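Local coordinates for indole-3-pyruvate decarboxylase (Azospirillum brasilense, PDB 2NXW), which catalyses the thiamine diphosphate- and magnesium-dependent decarboxylation of indole-3-pyruvate to indole-3-acetaldehyde, a step of auxin biosynthesis, at residues Ala163-Ala166 and Arg167-Ala171; Leu227-Cys230 and Val231-Arg235; Gly543-Ser546 and Asp547-Arg551. One frame throughout, in Å; residues are numbered along the deposited sequence.

Interaction 1 (Ala163-Ala166 and Arg167-Ala171); sequences AEIA and RVLGA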
loop_
_atom_site.group_PDB
_atom_site.type_symbol
_atom_site.label_atom_id
_atom_site.label_comp_id
_atom_site.label_asym_id
_atom_site.label_seq_id
_atom_site.Cartn_x
_atom_site.Cartn_y
_atom_site.Cartn_z
ATOM N N ALA A 163 8.586 4.889 31.754
ATOM C CA ALA A 163 9.138 3.821 30.931
ATOM C C ALA A 163 8.991 4.139 29.446
ATOM O O ALA A 163 9.865 3.814 28.640
ATOM C CB ALA A 163 8.445 2.506 31.253
ATOM N N GLU A 164 7.875 4.755 29.084
ATOM C CA GLU A 164 7.657 5.105 27.689
ATOM C C GLU A 164 8.631 6.180 27.246
ATOM O O GLU A 164 9.179 6.102 26.149
ATOM C CB GLU A 164 6.212 5.547 27.473
ATOM C CG GLU A 164 5.259 4.363 27.412
ATOM C CD GLU A 164 5.518 3.479 26.200
ATOM O OE1 GLU A 164 4.977 3.779 25.115
ATOM O OE2 GLU A 164 6.277 2.496 26.322
ATOM N N ILE A 165 8.860 7.178 28.091
ATOM C CA ILE A 165 9.822 8.223 27.749
ATOM C C ILE A 165 11.211 7.601 27.563
ATOM O O ILE A 165 11.902 7.868 26.580
ATOM C CB ILE A 165 9.879 9.299 28.853
ATOM C CG1 ILE A 165 8.575 10.090 28.853
ATOM C CG2 ILE A 165 11.068 10.237 28.638
ATOM C CD1 ILE A 165 8.421 11.004 30.048
ATOM N N ALA A 166 11.631 6.759 28.502
ATOM C CA ALA A 166 12.941 6.136 28.385
ATOM C C ALA A 166 13.029 5.290 27.118
ATOM O O ALA A 166 14.057 5.282 26.437
ATOM C CB ALA A 166 13.230 5.267 29.620
ATOM N N ARG A 167 11.951 4.582 26.791
ATOM C CA ARG A 167 11.953 3.746 25.597
ATOM C C ARG A 167 12.086 4.588 24.322
ATOM O O ARG A 167 12.907 4.297 23.450
ATOM C CB ARG A 167 10.667 2.916 25.510
ATOM C CG ARG A 167 10.544 2.113 24.209
ATOM C CD ARG A 167 9.227 1.345 24.111
ATOM N NE ARG A 167 8.048 2.200 23.970
ATOM C CZ ARG A 167 7.707 2.833 22.850
ATOM N NH1 ARG A 167 8.457 2.709 21.766
ATOM N NH2 ARG A 167 6.606 3.573 22.812
ATOM N N VAL A 168 11.276 5.630 24.229
ATOM C CA VAL A 168 11.294 6.478 23.047
ATOM C C VAL A 168 12.580 7.290 22.907
ATOM O O VAL A 168 13.149 7.353 21.810
ATOM C CB VAL A 168 10.058 7.389 23.035
ATOM C CG1 VAL A 168 10.129 8.380 21.870
ATOM C CG2 VAL A 168 8.802 6.526 22.888
ATOM N N LEU A 169 13.043 7.910 23.990
ATOM C CA LEU A 169 14.279 8.675 23.900
ATOM C C LEU A 169 15.433 7.721 23.636
ATOM O O LEU A 169 16.397 8.069 22.953
ATOM C CB LEU A 169 14.535 9.471 25.177
ATOM C CG LEU A 169 13.468 10.507 25.523
ATOM C CD1 LEU A 169 13.970 11.359 26.675
ATOM C CD2 LEU A 169 13.165 11.385 24.294
ATOM N N GLY A 170 15.327 6.504 24.173
ATOM C CA GLY A 170 16.365 5.514 23.969
ATOM C C GLY A 170 16.452 5.108 22.514
ATOM O O GLY A 170 17.542 4.853 22.002
ATOM N N ALA A 171 15.302 5.046 21.846
ATOM C CA ALA A 171 15.252 4.684 20.432
ATOM C C ALA A 171 15.896 5.800 19.594
ATOM O O ALA A 171 16.606 5.523 18.632
ATOM C CB ALA A 171 13.803 4.469 19.996
#
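Glu164 and Arg167 form a two-pronged salt bridge three residues apart on helix 161-175, the crossover helix of a beta-alpha-beta unit between strands 152-154 and 179-184. The guanidinium group meets the carboxylate side-on, one nitrogen to each oxygen: Arg167 NH2 gives to Glu164 OE1 at 2.8 Å, and Arg167 NE to Glu164 OE2 at 3.0 Å. Both bonds are almost straight and lie in the guanidinium plane, but they reach the oxygens from above the carboxylate, whose plane is turned 36° from that of its partner. A bend in each chain brings the groups together. The glutamate chain folds at chi2 (-65°), while the arginine runs extended to CD and then turns at chi3 (68°) back toward the preceding turn. Val168 CG2 lies against one guanidinium face, off toward its rim, and with the two bonds limits rotation of the group. A methionine in place of Arg167 would probably leave the Glu164 carboxylate without its charge partner and free to swing about chi3. Beneath the side chains the helix repeats its usual i to i+4 bonds, among them Val168 N to Glu164 O at 2.9 Å. Another flank of the helix is apolar: Ile165 and Leu169, one turn apart, run side by side, and Ile165 CG2 touches Leu169 CD1 at 3.7 Å. Ile165 and Leu169 pack on helix 23-33 through Leu27, Ala30 and Leu31, whereas Val168 rests on Val179 and Leu181 of strand 179-184. On the salt-bridge side, Glu164 and Arg167 both touch Ala153 of strand 152-154, and Arg167 NH2 also bonds to Gln152 O, tying the ion pair to strand 152-154, outermost in this chain's parallel sheet.

Interaction 2 (Leu227-Cys230 and Val231-Arg235); sequences LMVC and VEVRR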
loop_
_atom_site.group_PDB
_atom_site.type_symbol
_atom_site.label_atom_id
_atom_site.label_comp_id
_atom_site.label_asym_id
_atom_site.label_seq_id
_atom_site.Cartn_x
_atom_site.Cartn_y
_atom_site.Cartn_z
ATOM N N LEU A 227 38.216 2.778 3.069
ATOM C CA LEU A 227 37.445 2.957 4.297
ATOM C C LEU A 227 36.743 4.313 4.190
ATOM O O LEU A 227 37.403 5.340 4.036
ATOM C CB LEU A 227 38.343 2.958 5.546
ATOM C CG LEU A 227 37.611 3.370 6.834
ATOM C CD1 LEU A 227 36.603 2.286 7.196
ATOM C CD2 LEU A 227 38.587 3.564 7.979
ATOM N N MET A 228 35.412 4.304 4.237
ATOM C CA MET A 228 34.630 5.542 4.189
ATOM C C MET A 228 34.100 5.854 5.587
ATOM O O MET A 228 33.446 5.019 6.217
ATOM C CB MET A 228 33.457 5.413 3.216
ATOM C CG MET A 228 33.874 5.230 1.775
ATOM S SD MET A 228 32.592 5.811 0.630
ATOM C CE MET A 228 32.926 7.564 0.657
ATOM N N VAL A 229 34.408 7.052 6.077
ATOM C CA VAL A 229 33.967 7.483 7.398
ATOM C C VAL A 229 32.718 8.325 7.162
ATOM O O VAL A 229 32.751 9.347 6.469
ATOM C CB VAL A 229 35.090 8.265 8.100
ATOM C CG1 VAL A 229 34.613 8.798 9.437
ATOM C CG2 VAL A 229 36.286 7.333 8.297
ATOM N N CYS A 230 31.619 7.891 7.766
ATOM C CA CYS A 230 30.323 8.491 7.500
ATOM C C CYS A 230 29.526 9.066 8.672
ATOM O O CYS A 230 30.030 9.156 9.793
ATOM C CB CYS A 230 29.515 7.444 6.729
ATOM S SG CYS A 230 30.560 6.491 5.530
ATOM N N VAL A 231 28.268 9.418 8.406
ATOM C CA VAL A 231 27.420 10.084 9.396
ATOM C C VAL A 231 27.310 9.461 10.786
ATOM O O VAL A 231 27.412 10.172 11.781
ATOM C CB VAL A 231 25.986 10.365 8.816
ATOM C CG1 VAL A 231 25.165 9.103 8.758
ATOM C CG2 VAL A 231 25.289 11.427 9.645
ATOM N N GLU A 232 27.120 8.150 10.881
ATOM C CA GLU A 232 27.004 7.549 12.208
ATOM C C GLU A 232 28.252 7.721 13.076
ATOM O O GLU A 232 28.160 7.738 14.304
ATOM C CB GLU A 232 26.647 6.066 12.108
ATOM C CG GLU A 232 25.238 5.797 11.589
ATOM C CD GLU A 232 24.847 4.340 11.734
ATOM O OE1 GLU A 232 25.750 3.485 11.658
ATOM O OE2 GLU A 232 23.642 4.053 11.915
ATOM N N VAL A 233 29.417 7.853 12.451
ATOM C CA VAL A 233 30.647 8.037 13.212
ATOM C C VAL A 233 30.551 9.363 13.960
ATOM O O VAL A 233 30.935 9.461 15.126
ATOM C CB VAL A 233 31.878 8.043 12.290
ATOM C CG1 VAL A 233 33.143 8.413 13.094
ATOM C CG2 VAL A 233 32.054 6.654 11.656
ATOM N N ARG A 234 30.025 10.384 13.293
ATOM C CA ARG A 234 29.870 11.676 13.950
ATOM C C ARG A 234 28.733 11.633 14.971
ATOM O O ARG A 234 28.895 12.065 16.113
ATOM C CB ARG A 234 29.570 12.779 12.933
ATOM C CG ARG A 234 29.527 14.159 13.577
ATOM C CD ARG A 234 28.825 15.178 12.710
ATOM N NE ARG A 234 29.388 15.256 11.370
ATOM C CZ ARG A 234 30.628 15.644 11.092
ATOM N NH1 ARG A 234 31.452 15.994 12.069
ATOM N NH2 ARG A 234 31.036 15.686 9.833
ATOM N N ARG A 235 27.583 11.099 14.569
ATOM C CA ARG A 235 26.431 11.066 15.471
ATOM C C ARG A 235 26.708 10.344 16.786
ATOM O O ARG A 235 26.280 10.803 17.851
ATOM C CB ARG A 235 25.230 10.417 14.778
ATOM C CG ARG A 235 24.730 11.162 13.534
ATOM C CD ARG A 235 24.172 12.553 13.844
ATOM N NE ARG A 235 23.564 13.127 12.642
ATOM C CZ ARG A 235 24.048 14.156 11.950
ATOM N NH1 ARG A 235 25.165 14.768 12.331
ATOM N NH2 ARG A 235 23.426 14.557 10.850
#
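Val233 turns back from the first turn of helix 231-235 onto the end of strand 225-229, where Val229 and Cys230 receive it. The bond from CA to CB points toward the strand, and Val233 CB stands 3.3 Å from Cys230 O, the same oxygen that accepts the backbone N-H of this residue. Val233 CB also lies 4.0 Å from Val229 CG1. From CB the two methyls diverge. Val233 CG1, anti to the backbone N (chi1 173°), reaches Val229 CG1 at 4.0 Å. The other branch, Val233 CG2, lies 3.7 Å from Cys230 O and also borders Val229 CG1. A single methyl, Val229 CG1, thus meets CB and both branches of Val233, and the two side chains cross at about a right angle in an apolar contact. The backbone turn that makes this possible is closed by Val233 N bonding to Cys230 O at 3.0 Å. That bond is noticeably bent, 138° at the hydrogen, and its donor stands above the carbonyl plane, as suits a tight i to i+3 turn. A strand running into a helix at its C-terminal end is part of the alpha/beta architecture of the central domain in thiamine diphosphate enzymes. Here strand 225-229 lies between the parallel neighbours 253-255 and 292-296, and Val242 of helix 239-249 packs against both valines. Within the helix, Val231 CG2 sits over one face of the Arg235 guanidinium, 3.7 Å above its plane and displaced toward the rim. Arg235 NE and NH2 bond to Lys110 O and Glu109 O, while Glu232 OE2 forms a salt bridge with Lys110 NZ and accepts from Asp322 N. Arg234 NH2 is held by the carbonyl oxygens of Met258 and Arg260.

Interaction 3 (Gly543-Ser546 and Asp547-Arg551); sequences GVLS and DTLAR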
loop_
_atom_site.group_PDB
_atom_site.type_symbol
_atom_site.label_atom_id
_atom_site.label_comp_id
_atom_site.label_asym_id
_atom_site.label_seq_id
_atom_site.Cartn_x
_atom_site.Cartn_y
_atom_site.Cartn_z
ATOM N N GLY A 543 22.915 32.298 -14.558
ATOM C CA GLY A 543 23.864 31.604 -15.415
ATOM C C GLY A 543 25.272 31.505 -14.846
ATOM O O GLY A 543 26.142 30.869 -15.443
ATOM N N VAL A 544 25.506 32.127 -13.692
ATOM C CA VAL A 544 26.827 32.108 -13.064
ATOM C C VAL A 544 26.752 31.152 -11.887
ATOM O O VAL A 544 26.011 31.386 -10.933
ATOM C CB VAL A 544 27.215 33.525 -12.609
ATOM C CG1 VAL A 544 28.629 33.536 -12.039
ATOM C CG2 VAL A 544 27.127 34.480 -13.815
ATOM N N LEU A 545 27.522 30.075 -11.974
ATOM C CA LEU A 545 27.504 29.007 -10.976
ATOM C C LEU A 545 28.825 28.770 -10.273
ATOM O O LEU A 545 29.887 29.132 -10.772
ATOM C CB LEU A 545 27.115 27.693 -11.667
ATOM C CG LEU A 545 25.976 27.766 -12.678
ATOM C CD1 LEU A 545 25.796 26.414 -13.353
ATOM C CD2 LEU A 545 24.698 28.190 -11.971
ATOM N N SER A 546 28.748 28.130 -9.113
ATOM C CA SER A 546 29.953 27.757 -8.382
ATOM C C SER A 546 30.656 26.686 -9.223
ATOM O O SER A 546 30.026 26.050 -10.069
ATOM C CB SER A 546 29.594 27.146 -7.024
ATOM O OG SER A 546 28.917 25.908 -7.178
ATOM N N ASP A 547 31.945 26.469 -8.995
ATOM C CA ASP A 547 32.648 25.442 -9.768
ATOM C C ASP A 547 32.072 24.046 -9.495
ATOM O O ASP A 547 31.976 23.200 -10.400
ATOM C CB ASP A 547 34.142 25.441 -9.439
ATOM C CG ASP A 547 34.861 26.692 -9.926
ATOM O OD1 ASP A 547 34.278 27.496 -10.684
ATOM O OD2 ASP A 547 36.038 26.861 -9.551
ATOM N N THR A 548 31.684 23.786 -8.251
ATOM C CA THR A 548 31.145 22.477 -7.921
ATOM C C THR A 548 29.789 22.240 -8.592
ATOM O O THR A 548 29.521 21.136 -9.075
ATOM C CB THR A 548 31.045 22.310 -6.386
ATOM O OG1 THR A 548 32.340 22.546 -5.816
ATOM C CG2 THR A 548 30.577 20.913 -6.015
ATOM N N LEU A 549 28.934 23.261 -8.645
ATOM C CA LEU A 549 27.649 23.065 -9.303
ATOM C C LEU A 549 27.891 22.907 -10.802
ATOM O O LEU A 549 27.232 22.101 -11.446
ATOM C CB LEU A 549 26.693 24.238 -9.033
ATOM C CG LEU A 549 25.328 24.128 -9.737
ATOM C CD1 LEU A 549 24.639 22.809 -9.375
ATOM C CD2 LEU A 549 24.459 25.312 -9.341
ATOM N N ALA A 550 28.857 23.638 -11.349
ATOM C CA ALA A 550 29.144 23.504 -12.776
ATOM C C ALA A 550 29.600 22.073 -13.086
ATOM O O ALA A 550 29.200 21.497 -14.102
ATOM C CB ALA A 550 30.198 24.501 -13.201
ATOM N N ARG A 551 30.413 21.484 -12.213
ATOM C CA ARG A 551 30.866 20.112 -12.449
ATOM C C ARG A 551 29.700 19.133 -12.325
ATOM O O ARG A 551 29.627 18.138 -13.052
ATOM C CB ARG A 551 31.967 19.718 -11.460
ATOM C CG ARG A 551 33.292 20.421 -11.690
ATOM C CD ARG A 551 34.432 19.682 -10.993
ATOM N NE ARG A 551 34.254 19.609 -9.544
ATOM C CZ ARG A 551 34.518 20.599 -8.692
ATOM N NH1 ARG A 551 34.985 21.764 -9.123
ATOM N NH2 ARG A 551 34.310 20.416 -7.395
HETATM O O HOH W 1 31.997 28.106 -12.189
#
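From Leu545 to Ser546 the backbone is extended, then it turns at Asp547 into helix 547-558, with Ser546 as the N-cap. Ser546 OG accepts the N-H of Leu549 at 3.0 Å, and Ser546 O takes that of Ala550 at the same length. The capping bond depends on chi1 of 66°, which places OG between the backbone N and the carbonyl carbon and turns it toward the amide of Leu549. There it also approaches Leu549 CB at 3.3 Å. Its second partner, Asp402 OD1, links the cap to helix 402-407, so this hydroxyl has two hydrogen-bond partners. Leu545, just outside the helix, lays a branch across Leu549: Leu545 CD2 and Leu549 CD2 meet at 3.9 Å in a small apolar contact beside the helix start. A water donates both to Leu545 O at 2.7 Å and to Asp547 OD1 at 2.8 Å, bridging the incoming loop to the first helical residue. The Leu549 side chain is about 6 Å from the bound thiamine diphosphate, near the active site without touching the cofactor. Around this helix start, Ser546 and Thr548 pack on Phe405 of helix 402-407, Asp547 on Met377 of helix 376-388, and Leu545 on Glu480 and Thr484 of helix 480-485.

In the fold
The three contacts follow one another along the chain without nesting, and each belongs to a different part of the subunit. Interaction 1 lies on the crossover helix of the N-terminal parallel sheet, interaction 2 at the end of a strand in the mixed central sheet, and interaction 3 at the start of the last helix, after the C-terminal parallel sheet. Centres of interactions 1 and 2 are about 25 Å apart and those of 2 and 3 about 28 Å apart; the centres of interactions 1 and 3, about 45 Å apart, lie on opposite sides of the chain's centre. None touches another. Only interaction 3 comes near the cofactor site; interactions 1 and 2 lie away from it.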